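Local coordinates for protein Beta/alpha-amylase (Paenibacillus polymyxa, PDB 3VOC) that hydrolyses the alpha-1,4-glucosidic links of starch, this chain being the calcium-binding, family 14 beta-amylase domain that releases maltose from non-reducing chain ends, at residues G45-A50 and D134-S139; T62-V67 and E142-Y147; L72-I77 and A138-N143. One frame throughout, in Å; residues are numbered along the deposited sequence.

Interaction 1: residues G45-A50 and D134-S139; sequences GYVESA and DELYAS. With CA (calcium ion), chain B.
E48 and E135 meet through a calcium ion: E48 OE2 lies 2.4 Å and E135 OE1 2.2 Å from the calcium. Each carboxylate binds through one oxygen, its other oxygen standing back from the metal. A water completes a small ring, for it sits 2.3 Å from the calcium and donates a hydrogen bond of 2.6 Å to E48 OE1. That same oxygen also accepts a bond from the indole NE1 of W44, so both oxygens of E48 have partners, which probably restricts rotation of the carboxylate. The chain of E48 reaches across the gap because CG is anti to the backbone N (chi1 -161°) and the rest is extended. E135 likewise runs out straight beyond CG from its helix. D52, N53 and Q132 supply the remaining ligands. The site lies at the periphery of the (beta/alpha)8 (TIM) barrel of this family 14 glycoside hydrolase, joining the residue just after the short helix 44-47, which follows strand 37-43, to helix 127-144. The metal probably offsets the repulsion between the two acids, whose binding oxygens E48 OE2 and E135 OE1 stand 4.6 Å apart. Beside the metal site the contact turns apolar. The branch CD1 of L136 packs on CG2 of V47 at 3.8 Å, the two side chains crossing at about a right angle, and also lies 4.1 Å from E48 OE1. L136 in turn rests on T80 and on I78 of strand 73-79, while V47 leans on Y60 of helix 58-69.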
loop_
_atom_site.group_PDB
_atom_site.type_symbol
_atom_site.label_atom_id
_atom_site.label_comp_id
_atom_site.label_asym_id
_atom_site.label_seq_id
_atom_site.Cartn_x
_atom_site.Cartn_y
_atom_site.Cartn_z
ATOM N N GLY A 45 12.111 -1.143 10.392
ATOM C CA GLY A 45 13.558 -0.940 10.516
ATOM C C GLY A 45 13.954 -0.142 11.752
ATOM O O GLY A 45 15.085 -0.246 12.209
ATOM N N TYR A 46 13.020 0.659 12.274
ATOM C CA TYR A 46 13.233 1.431 13.495
ATOM C C TYR A 46 12.958 0.631 14.758
ATOM O O TYR A 46 13.548 0.916 15.803
ATOM C CB TYR A 46 12.306 2.649 13.546
ATOM C CG TYR A 46 12.745 3.875 12.774
ATOM C CD1 TYR A 46 13.748 3.812 11.816
ATOM C CD2 TYR A 46 12.103 5.108 12.978
ATOM C CE1 TYR A 46 14.134 4.952 11.082
ATOM C CE2 TYR A 46 12.484 6.253 12.259
ATOM C CZ TYR A 46 13.490 6.164 11.314
ATOM O OH TYR A 46 13.863 7.274 10.586
ATOM N N VAL A 47 12.021 -0.312 14.690
ATOM C CA VAL A 47 11.472 -0.876 15.920
ATOM C C VAL A 47 11.892 -2.313 16.216
ATOM O O VAL A 47 11.685 -2.786 17.320
ATOM C CB VAL A 47 9.914 -0.763 15.986
ATOM C CG1 VAL A 47 9.466 0.688 15.811
ATOM C CG2 VAL A 47 9.240 -1.668 14.921
ATOM N N GLU A 48 12.453 -3.008 15.235
ATOM C CA GLU A 48 12.973 -4.358 15.461
ATOM C C GLU A 48 14.329 -4.500 14.752
ATOM O O GLU A 48 14.582 -5.485 14.068
ATOM C CB GLU A 48 11.955 -5.414 14.990
ATOM C CG GLU A 48 12.160 -6.828 15.567
ATOM C CD GLU A 48 11.156 -7.854 15.044
ATOM O OE1 GLU A 48 10.112 -7.467 14.448
ATOM O OE2 GLU A 48 11.400 -9.071 15.228
ATOM N N SER A 49 15.200 -3.507 14.928
ATOM C CA SER A 49 16.443 -3.429 14.161
ATOM C C SER A 49 17.558 -4.295 14.736
ATOM O O SER A 49 18.393 -4.811 13.993
ATOM C CB SER A 49 16.951 -1.981 14.053
ATOM O OG SER A 49 17.352 -1.483 15.327
ATOM N N ALA A 50 17.560 -4.461 16.053
ATOM C CA ALA A 50 18.719 -5.046 16.742
ATOM C C ALA A 50 18.807 -6.564 16.585
ATOM O O ALA A 50 19.902 -7.137 16.631
ATOM C CB ALA A 50 18.694 -4.654 18.229
ATOM N N ASP A 134 3.067 -11.218 12.574
ATOM C CA ASP A 134 2.317 -11.620 13.778
ATOM C C ASP A 134 3.082 -11.212 15.049
ATOM O O ASP A 134 2.499 -10.608 15.957
ATOM C CB ASP A 134 2.035 -13.136 13.725
ATOM C CG ASP A 134 1.084 -13.620 14.824
ATOM O OD1 ASP A 134 0.319 -12.823 15.398
ATOM O OD2 ASP A 134 1.098 -14.834 15.090
ATOM N N GLU A 135 4.382 -11.517 15.114
ATOM C CA GLU A 135 5.206 -11.100 16.259
ATOM C C GLU A 135 5.264 -9.580 16.414
ATOM O O GLU A 135 5.231 -9.064 17.532
ATOM C CB GLU A 135 6.644 -11.611 16.130
ATOM C CG GLU A 135 6.783 -13.137 16.088
ATOM C CD GLU A 135 8.183 -13.569 15.685
ATOM O OE1 GLU A 135 8.851 -12.849 14.901
ATOM O OE2 GLU A 135 8.620 -14.641 16.148
ATOM N N LEU A 136 5.385 -8.871 15.287
ATOM C CA LEU A 136 5.497 -7.407 15.325
ATOM C C LEU A 136 4.173 -6.766 15.779
ATOM O O LEU A 136 4.163 -5.800 16.567
ATOM C CB LEU A 136 5.923 -6.877 13.945
ATOM C CG LEU A 136 5.944 -5.354 13.754
ATOM C CD1 LEU A 136 7.010 -4.742 14.652
ATOM C CD2 LEU A 136 6.201 -5.004 12.301
ATOM N N TYR A 137 3.053 -7.301 15.295
ATOM C CA TYR A 137 1.738 -6.765 15.677
ATOM C C TYR A 137 1.486 -7.031 17.163
ATOM O O TYR A 137 0.938 -6.184 17.881
ATOM C CB TYR A 137 0.614 -7.385 14.837
ATOM C CG TYR A 137 0.642 -7.113 13.323
ATOM C CD1 TYR A 137 1.445 -6.124 12.769
ATOM C CD2 TYR A 137 -0.175 -7.848 12.462
ATOM C CE1 TYR A 137 1.437 -5.882 11.371
ATOM C CE2 TYR A 137 -0.195 -7.618 11.078
ATOM C CZ TYR A 137 0.612 -6.641 10.546
ATOM O OH TYR A 137 0.586 -6.422 9.192
ATOM N N ALA A 138 1.882 -8.216 17.614
ATOM C CA ALA A 138 1.776 -8.592 19.023
ATOM C C ALA A 138 2.573 -7.631 19.882
ATOM O O ALA A 138 2.085 -7.132 20.899
ATOM C CB ALA A 138 2.275 -10.050 19.231
ATOM N N SER A 139 3.810 -7.363 19.468
ATOM C CA SER A 139 4.641 -6.450 20.211
ATOM C C SER A 139 4.046 -5.045 20.235
ATOM O O SER A 139 4.070 -4.391 21.282
ATOM C CB SER A 139 6.065 -6.406 19.663
ATOM O OG SER A 139 6.868 -5.664 20.556
HETATM CA CA CA B . 10.257 -11.095 14.850
HETATM O O HOH W 1 8.566 -9.558 14.342
#

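Interaction 2: residues T62-V67 and E142-Y147; sequences TYANAV and ENFAGY
Segment 62-67 of helix 58-69 faces residues 142-147, which carry the chain from helix 127-144 into a 3-10 turn at 145-146; the two backbones come nearest at A64 and Y147, their CA atoms 8.1 Å apart. Y147 N bonds back to F144 O at 2.8 Å, and Y147 turns its CB toward the other helix, with CG anti to the carbonyl carbon (chi1 -72°). Its hydroxyl donates to N65 OD1, with 2.6 Å between Y147 OH and N65 OD1. The donor stands above the amide's carbonyl plane, 39° out of it, at a C=O...O angle of 121°, whereas N65 OD1 lies at the edge of the phenol ring and in its plane. Here two helices on the outside of the (beta/alpha)8 barrel are joined, helix 58-69 and the C-terminal part of helix 127-144. Next to the polar pair A64 brings its methyl to both aromatic rings: CB is 3.8 Å from Y147 CE1, meeting that ring obliquely, and 4.3 Å from F144 CE1, at the edge of the phenylalanine. F144 stacks further on F140, and the side chains of F144 and Y147 also touch K61.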
loop_
_atom_site.group_PDB
_atom_site.type_symbol
_atom_site.label_atom_id
_atom_site.label_comp_id
_atom_site.label_asym_id
_atom_site.label_seq_id
_atom_site.Cartn_x
_atom_site.Cartn_y
_atom_site.Cartn_z
ATOM N N THR A 62 7.505 8.293 22.262
ATOM C CA THR A 62 7.711 9.749 22.284
ATOM C C THR A 62 6.830 10.466 21.253
ATOM O O THR A 62 6.204 11.495 21.552
ATOM C CB THR A 62 9.189 10.104 22.042
ATOM O OG1 THR A 62 10.000 9.432 23.016
ATOM C CG2 THR A 62 9.411 11.611 22.156
ATOM N N TYR A 63 6.836 9.940 20.030
ATOM C CA TYR A 63 6.022 10.470 18.950
ATOM C C TYR A 63 4.553 10.470 19.363
ATOM O O TYR A 63 3.884 11.511 19.303
ATOM C CB TYR A 63 6.244 9.596 17.720
ATOM C CG TYR A 63 5.734 10.121 16.405
ATOM C CD1 TYR A 63 6.597 10.237 15.315
ATOM C CD2 TYR A 63 4.383 10.467 16.224
ATOM C CE1 TYR A 63 6.135 10.687 14.074
ATOM C CE2 TYR A 63 3.913 10.930 14.978
ATOM C CZ TYR A 63 4.796 11.025 13.910
ATOM O OH TYR A 63 4.356 11.451 12.663
ATOM N N ALA A 64 4.062 9.316 19.815
ATOM C CA ALA A 64 2.673 9.196 20.229
ATOM C C ALA A 64 2.338 10.131 21.388
ATOM O O ALA A 64 1.255 10.732 21.411
ATOM C CB ALA A 64 2.307 7.735 20.571
ATOM N N ASN A 65 3.265 10.254 22.341
ATOM C CA ASN A 65 3.105 11.207 23.455
ATOM C C ASN A 65 2.917 12.648 22.981
ATOM O O ASN A 65 2.067 13.360 23.502
ATOM C CB ASN A 65 4.308 11.154 24.397
ATOM C CG ASN A 65 4.300 9.933 25.288
ATOM O OD1 ASN A 65 3.310 9.211 25.354
ATOM N ND2 ASN A 65 5.425 9.680 25.971
ATOM N N ALA A 66 3.729 13.078 22.011
ATOM C CA ALA A 66 3.613 14.432 21.442
ATOM C C ALA A 66 2.236 14.636 20.779
ATOM O O ALA A 66 1.557 15.664 20.993
ATOM C CB ALA A 66 4.756 14.712 20.448
ATOM N N VAL A 67 1.817 13.643 20.003
ATOM C CA VAL A 67 0.518 13.695 19.310
ATOM C C VAL A 67 -0.624 13.794 20.344
ATOM O O VAL A 67 -1.499 14.657 20.229
ATOM C CB VAL A 67 0.343 12.508 18.314
ATOM C CG1 VAL A 67 -1.112 12.402 17.794
ATOM C CG2 VAL A 67 1.317 12.647 17.141
ATOM N N GLU A 142 1.083 -4.970 22.645
ATOM C CA GLU A 142 1.580 -5.025 24.017
ATOM C C GLU A 142 2.177 -3.685 24.476
ATOM O O GLU A 142 1.930 -3.227 25.596
ATOM C CB GLU A 142 2.621 -6.148 24.126
ATOM C CG GLU A 142 3.074 -6.470 25.535
ATOM C CD GLU A 142 3.739 -7.839 25.613
ATOM O OE1 GLU A 142 4.893 -7.970 25.133
ATOM O OE2 GLU A 142 3.096 -8.782 26.143
ATOM N N ASN A 143 2.929 -3.032 23.601
ATOM C CA ASN A 143 3.582 -1.779 23.974
ATOM C C ASN A 143 2.696 -0.540 23.935
ATOM O O ASN A 143 2.962 0.450 24.635
ATOM C CB ASN A 143 4.830 -1.557 23.132
ATOM C CG ASN A 143 5.994 -2.388 23.621
ATOM O OD1 ASN A 143 6.803 -1.916 24.409
ATOM N ND2 ASN A 143 6.062 -3.636 23.184
ATOM N N PHE A 144 1.647 -0.600 23.120
ATOM C CA PHE A 144 0.784 0.548 22.915
ATOM C C PHE A 144 -0.638 0.409 23.439
ATOM O O PHE A 144 -1.464 1.305 23.224
ATOM C CB PHE A 144 0.824 0.971 21.447
ATOM C CG PHE A 144 2.125 1.621 21.069
ATOM C CD1 PHE A 144 2.258 3.005 21.082
ATOM C CD2 PHE A 144 3.246 0.841 20.753
ATOM C CE1 PHE A 144 3.471 3.605 20.751
ATOM C CE2 PHE A 144 4.465 1.445 20.423
ATOM C CZ PHE A 144 4.575 2.816 20.425
ATOM N N ALA A 145 -0.910 -0.693 24.136
ATOM C CA ALA A 145 -2.199 -0.933 24.794
ATOM C C ALA A 145 -2.608 0.244 25.692
ATOM O O ALA A 145 -3.779 0.624 25.723
ATOM C CB ALA A 145 -2.150 -2.248 25.607
ATOM N N GLY A 146 -1.639 0.837 26.397
ATOM C CA GLY A 146 -1.913 2.011 27.253
ATOM C C GLY A 146 -2.258 3.293 26.488
ATOM O O GLY A 146 -2.617 4.305 27.085
ATOM N N TYR A 147 -2.140 3.250 25.163
ATOM C CA TYR A 147 -2.472 4.386 24.299
ATOM C C TYR A 147 -3.800 4.161 23.576
ATOM O O TYR A 147 -4.111 4.846 22.586
ATOM C CB TYR A 147 -1.384 4.566 23.236
ATOM C CG TYR A 147 -0.082 5.110 23.761
ATOM C CD1 TYR A 147 0.189 6.473 23.707
ATOM C CD2 TYR A 147 0.884 4.263 24.311
ATOM C CE1 TYR A 147 1.380 6.988 24.186
ATOM C CE2 TYR A 147 2.089 4.771 24.796
ATOM C CZ TYR A 147 2.332 6.136 24.719
ATOM O OH TYR A 147 3.514 6.669 25.201
#

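Interaction 3: residues L72-I77 and A138-N143; sequences LKWVPI and ASFAEN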
loop_
_atom_site.group_PDB
_atom_site.type_symbol
_atom_site.label_atom_id
_atom_site.label_comp_id
_atom_site.label_asym_id
_atom_site.label_seq_id
_atom_site.Cartn_x
_atom_site.Cartn_y
_atom_site.Cartn_z
ATOM N N LEU A 72 -4.457 15.513 19.620
ATOM C CA LEU A 72 -4.759 14.782 18.397
ATOM C C LEU A 72 -4.859 13.271 18.615
ATOM O O LEU A 72 -4.284 12.733 19.567
ATOM C CB LEU A 72 -3.681 15.054 17.346
ATOM C CG LEU A 72 -3.637 16.505 16.871
ATOM C CD1 LEU A 72 -2.261 16.882 16.315
ATOM C CD2 LEU A 72 -4.750 16.739 15.847
ATOM N N LYS A 73 -5.598 12.604 17.729
ATOM C CA LYS A 73 -5.540 11.147 17.621
ATOM C C LYS A 73 -4.298 10.710 16.858
ATOM O O LYS A 73 -3.701 11.496 16.107
ATOM C CB LYS A 73 -6.781 10.581 16.917
ATOM C CG LYS A 73 -8.095 10.850 17.618
ATOM C CD LYS A 73 -7.993 10.740 19.116
ATOM C CE LYS A 73 -9.349 11.029 19.762
ATOM N NZ LYS A 73 -10.265 9.904 19.480
ATOM N N TRP A 74 -3.915 9.447 17.063
ATOM C CA TRP A 74 -2.745 8.862 16.391
ATOM C C TRP A 74 -3.116 7.624 15.585
ATOM O O TRP A 74 -3.680 6.685 16.126
ATOM C CB TRP A 74 -1.669 8.480 17.408
ATOM C CG TRP A 74 -0.320 8.150 16.771
ATOM C CD1 TRP A 74 0.360 8.901 15.834
ATOM C CD2 TRP A 74 0.510 7.006 17.040
ATOM N NE1 TRP A 74 1.553 8.288 15.509
ATOM C CE2 TRP A 74 1.674 7.132 16.237
ATOM C CE3 TRP A 74 0.388 5.892 17.888
ATOM C CZ2 TRP A 74 2.705 6.175 16.249
ATOM C CZ3 TRP A 74 1.423 4.941 17.904
ATOM C CH2 TRP A 74 2.556 5.086 17.086
ATOM N N VAL A 75 -2.794 7.622 14.294
ATOM C CA VAL A 75 -3.092 6.464 13.447
ATOM C C VAL A 75 -1.788 5.859 12.966
ATOM O O VAL A 75 -1.155 6.377 12.035
ATOM C CB VAL A 75 -4.015 6.810 12.261
ATOM C CG1 VAL A 75 -4.215 5.574 11.337
ATOM C CG2 VAL A 75 -5.363 7.337 12.778
ATOM N N PRO A 76 -1.356 4.770 13.616
ATOM C CA PRO A 76 -0.099 4.146 13.235
ATOM C C PRO A 76 -0.262 3.281 11.979
ATOM O O PRO A 76 -1.291 2.620 11.811
ATOM C CB PRO A 76 0.218 3.271 14.446
ATOM C CG PRO A 76 -1.147 2.844 14.923
ATOM C CD PRO A 76 -2.017 4.061 14.727
ATOM N N ILE A 77 0.730 3.348 11.094
ATOM C CA ILE A 77 0.847 2.429 9.981
ATOM C C ILE A 77 1.976 1.492 10.397
ATOM O O ILE A 77 3.092 1.941 10.629
ATOM C CB ILE A 77 1.245 3.147 8.661
ATOM C CG1 ILE A 77 0.258 4.298 8.351
ATOM C CG2 ILE A 77 1.323 2.120 7.503
ATOM C CD1 ILE A 77 0.823 5.417 7.399
ATOM N N ALA A 138 1.882 -8.216 17.614
ATOM C CA ALA A 138 1.776 -8.592 19.023
ATOM C C ALA A 138 2.573 -7.631 19.882
ATOM O O ALA A 138 2.085 -7.132 20.899
ATOM C CB ALA A 138 2.275 -10.050 19.231
ATOM N N SER A 139 3.810 -7.363 19.468
ATOM C CA SER A 139 4.641 -6.450 20.211
ATOM C C SER A 139 4.046 -5.045 20.235
ATOM O O SER A 139 4.070 -4.391 21.282
ATOM C CB SER A 139 6.065 -6.406 19.663
ATOM O OG SER A 139 6.868 -5.664 20.556
ATOM N N PHE A 140 3.524 -4.580 19.096
ATOM C CA PHE A 140 2.906 -3.250 19.060
ATOM C C PHE A 140 1.735 -3.167 20.025
ATOM O O PHE A 140 1.605 -2.209 20.800
ATOM C CB PHE A 140 2.417 -2.889 17.641
ATOM C CG PHE A 140 1.798 -1.532 17.567
ATOM C CD1 PHE A 140 2.594 -0.381 17.536
ATOM C CD2 PHE A 140 0.425 -1.389 17.579
ATOM C CE1 PHE A 140 2.005 0.901 17.512
ATOM C CE2 PHE A 140 -0.166 -0.119 17.560
ATOM C CZ PHE A 140 0.622 1.020 17.527
ATOM N N ALA A 141 0.877 -4.181 19.972
ATOM C CA ALA A 141 -0.310 -4.233 20.803
ATOM C C ALA A 141 0.078 -4.177 22.278
ATOM O O ALA A 141 -0.506 -3.420 23.057
ATOM C CB ALA A 141 -1.108 -5.501 20.496
ATOM N N GLU A 142 1.083 -4.970 22.645
ATOM C CA GLU A 142 1.580 -5.025 24.017
ATOM C C GLU A 142 2.177 -3.685 24.476
ATOM O O GLU A 142 1.930 -3.227 25.596
ATOM C CB GLU A 142 2.621 -6.148 24.126
ATOM C CG GLU A 142 3.074 -6.470 25.535
ATOM C CD GLU A 142 3.739 -7.839 25.613
ATOM O OE1 GLU A 142 4.893 -7.970 25.133
ATOM O OE2 GLU A 142 3.096 -8.782 26.143
ATOM N N ASN A 143 2.929 -3.032 23.601
ATOM C CA ASN A 143 3.582 -1.779 23.974
ATOM C C ASN A 143 2.696 -0.540 23.935
ATOM O O ASN A 143 2.962 0.450 24.635
ATOM C CB ASN A 143 4.830 -1.557 23.132
ATOM C CG ASN A 143 5.994 -2.388 23.621
ATOM O OD1 ASN A 143 6.803 -1.916 24.409
ATOM N ND2 ASN A 143 6.062 -3.636 23.184
#
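F140 points its ring end-on at the strand, so that CZ, the far corner of the phenyl group, makes the closest approaches to both W74 and P76. With chi1 at -179° its CG lies opposite the backbone N, and the phenyl group extends toward the strand. On P76 the contact is with the pyrrolidine: CG lies 3.6 Å and CB 3.8 Å from F140 CZ, proline and phenyl group crossing at about a right angle and the proline CG meeting the phenyl ring obliquely. W74 is reached at the six-membered half of its indole, where CZ3 is 4.0 Å from F140 CZ. That indole carbon lies at the edge of the F140 ring, near its plane, while F140 CZ approaches the indole obliquely. The two strand residues are also packed on each other, since P76 CB sits over one face of the indole, 3.9 Å above its plane and offset toward the rim. The indole nitrogen NE1 is bonded to T40 OG1 on the neighbouring strand, which probably helps set the plane of the ring. On the helix side N143 ND2 returns to S139 O at 2.9 Å, with an N-H...O angle of 173°; that carbonyl also takes the helical bond from N143 N, the two donors coming from opposite faces of its plane. F140 also touches F268 of helix 240-268. Buried side chains that alternate along a strand and pack against a surrounding helix are characteristic of the layer between strands and helices in a TIM barrel.

How the interactions relate
From the N terminus, the first partners come in the order 45-50, 62-67 and 72-77, on helix 44-47, helix 58-69 and strand 73-79; all three meet helix 127-144, interaction 2 also the turn that follows it. Interaction 1 closes a loop of 83 residues and interaction 2 one of 74, and these two cross, because 62-67 starts inside the first loop and 142-147 lies beyond it. Interaction 3, spanning 60 residues, ends on residues shared with both others: A138 and S139 with interaction 1, E142 and N143 with interaction 2. Interactions 2 and 3 also touch directly, F144 CE1 lying 3.8 Å from W74 CZ3. Together they tie helix 44-47, helix 58-69 and strand 73-79 to helix 127-144.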